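Glutaredoxin 1 (PDB 3MSZ) probably reduces protein disulfides in thiol-dependent electron transfer, as glutaredoxins do, and binds glutathione. Local coordinates at residues E48-S52 / G53-F57. Sequence-based numbering, arbitrary orientation.
Sequences EMNQS and GKVIF
V55 lays its two methyl groups over the last turn of helix 39-50, CG1 against CB of selenomethionine M49 at 4.0 Å and CG2 against the carbonyl oxygen M49 O at 3.7 Å. The valine CB is directed toward the helix end, and CG2 also comes within 3.8 Å of N50 OD1, where the two side chains cross at a slant. That amide oxygen accepts a hydrogen bond from I59 N, further along the same loop. S52 OG, set between its own backbone N and carbonyl carbon (chi1 65°), donates to M49 O at 2.7 Å, 18° out of the carbonyl plane. The same hydroxyl accepts from K54 N at 3.0 Å with an N-H...O angle of 157°, tying the helix terminus to the chain that leaves it. M49 O is gripped twice, since S52 N also donates to it at 3.0 Å. In the thioredoxin-like fold of glutaredoxins, this turn begins the loop leading from helix 39-50 to strand 64-67. Q51, in the same turn, is seen to bind glutathione in a crystal structure of this protein, and the side chain of F57 lies about 5 Å from a bound glutathione. G53 makes the reversal with a positive phi, a region readily reached by glycine. K54 packs CB against S52 OG at 3.5 Å before its amine end leads away from the helix. On the sheet side, F66 of strand 64-67 meets both M49 and V55.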
loop_
_atom_site.group_PDB
_atom_site.type_symbol
_atom_site.label_atom_id
_atom_site.label_comp_id
_atom_site.label_asym_id
_atom_site.label_seq_id
_atom_site.Cartn_x
_atom_site.Cartn_y
_atom_site.Cartn_z
ATOM N N GLU A 48 -11.276 -2.499 -9.850
ATOM C CA GLU A 48 -10.368 -3.428 -10.478
ATOM C C GLU A 48 -9.692 -4.365 -9.460
ATOM O O GLU A 48 -9.752 -5.568 -9.594
ATOM C CB GLU A 48 -9.303 -2.660 -11.213
ATOM C CG GLU A 48 -9.802 -2.000 -12.456
ATOM C CD GLU A 48 -8.669 -1.384 -13.269
ATOM O OE1 GLU A 48 -7.594 -1.094 -12.677
ATOM O OE2 GLU A 48 -8.863 -1.198 -14.495
HETATM N N MSE A 49 -9.044 -3.805 -8.453
HETATM C CA MSE A 49 -8.415 -4.627 -7.410
HETATM C C MSE A 49 -9.419 -5.541 -6.700
HETATM O O MSE A 49 -9.096 -6.691 -6.421
HETATM C CB MSE A 49 -7.728 -3.732 -6.359
HETATM C CG MSE A 49 -6.402 -3.114 -6.795
HETATM SE SE MSE A 49 -5.020 -4.416 -7.273
HETATM C CE MSE A 49 -5.485 -4.631 -9.169
ATOM N N ASN A 50 -10.616 -5.021 -6.386
ATOM C CA ASN A 50 -11.621 -5.789 -5.631
ATOM C C ASN A 50 -12.172 -6.986 -6.407
ATOM O O ASN A 50 -12.803 -7.867 -5.825
ATOM C CB ASN A 50 -12.778 -4.925 -5.096
ATOM C CG ASN A 50 -12.312 -3.983 -3.996
ATOM O OD1 ASN A 50 -11.300 -4.258 -3.346
ATOM N ND2 ASN A 50 -13.015 -2.870 -3.800
ATOM N N GLN A 51 -11.862 -7.048 -7.694
ATOM C CA GLN A 51 -12.228 -8.195 -8.507
ATOM C C GLN A 51 -11.028 -8.915 -9.114
ATOM O O GLN A 51 -11.179 -9.674 -10.089
ATOM C CB GLN A 51 -13.130 -7.727 -9.639
ATOM C CG GLN A 51 -14.375 -7.059 -9.181
ATOM C CD GLN A 51 -15.268 -6.767 -10.366
ATOM O OE1 GLN A 51 -15.482 -5.603 -10.744
ATOM N NE2 GLN A 51 -15.775 -7.832 -10.978
ATOM N N SER A 52 -9.836 -8.688 -8.568
ATOM C CA SER A 52 -8.629 -9.189 -9.214
ATOM C C SER A 52 -8.184 -10.493 -8.580
ATOM O O SER A 52 -7.345 -11.195 -9.127
ATOM C CB SER A 52 -7.499 -8.178 -9.016
ATOM O OG SER A 52 -7.186 -8.096 -7.612
ATOM N N GLY A 53 -8.711 -10.791 -7.393
ATOM C CA GLY A 53 -8.221 -11.931 -6.647
ATOM C C GLY A 53 -6.983 -11.607 -5.806
ATOM O O GLY A 53 -6.502 -12.471 -5.091
ATOM N N LYS A 54 -6.464 -10.383 -5.866
ATOM C CA LYS A 54 -5.169 -10.083 -5.218
ATOM C C LYS A 54 -5.277 -9.396 -3.848
ATOM O O LYS A 54 -4.281 -9.243 -3.147
ATOM C CB LYS A 54 -4.263 -9.223 -6.124
ATOM C CG LYS A 54 -4.046 -9.751 -7.542
ATOM C CD LYS A 54 -3.382 -11.125 -7.558
ATOM C CE LYS A 54 -3.181 -11.637 -8.995
ATOM N NZ LYS A 54 -1.861 -12.317 -9.180
ATOM N N VAL A 55 -6.467 -8.951 -3.469
ATOM C CA VAL A 55 -6.594 -8.246 -2.191
ATOM C C VAL A 55 -7.225 -9.175 -1.173
ATOM O O VAL A 55 -7.861 -10.189 -1.531
ATOM C CB VAL A 55 -7.379 -6.900 -2.306
ATOM C CG1 VAL A 55 -6.622 -5.904 -3.199
ATOM C CG2 VAL A 55 -8.841 -7.122 -2.786
ATOM N N ILE A 56 -7.026 -8.872 0.101
ATOM C CA ILE A 56 -7.489 -9.790 1.147
ATOM C C ILE A 56 -8.728 -9.252 1.830
ATOM O O ILE A 56 -9.321 -9.910 2.695
ATOM C CB ILE A 56 -6.367 -10.084 2.168
ATOM C CG1 ILE A 56 -5.881 -8.779 2.830
ATOM C CG2 ILE A 56 -5.213 -10.755 1.449
ATOM C CD1 ILE A 56 -4.760 -8.971 3.863
ATOM N N PHE A 57 -9.089 -8.030 1.447
ATOM C CA PHE A 57 -10.327 -7.423 1.858
ATOM C C PHE A 57 -10.703 -6.379 0.781
ATOM O O PHE A 57 -9.875 -5.992 -0.034
ATOM C CB PHE A 57 -10.221 -6.824 3.277
ATOM C CG PHE A 57 -9.161 -5.748 3.423
ATOM C CD1 PHE A 57 -7.928 -6.032 4.037
ATOM C CD2 PHE A 57 -9.399 -4.446 2.964
ATOM C CE1 PHE A 57 -6.936 -5.029 4.183
ATOM C CE2 PHE A 57 -8.432 -3.431 3.125
ATOM C CZ PHE A 57 -7.194 -3.717 3.725
#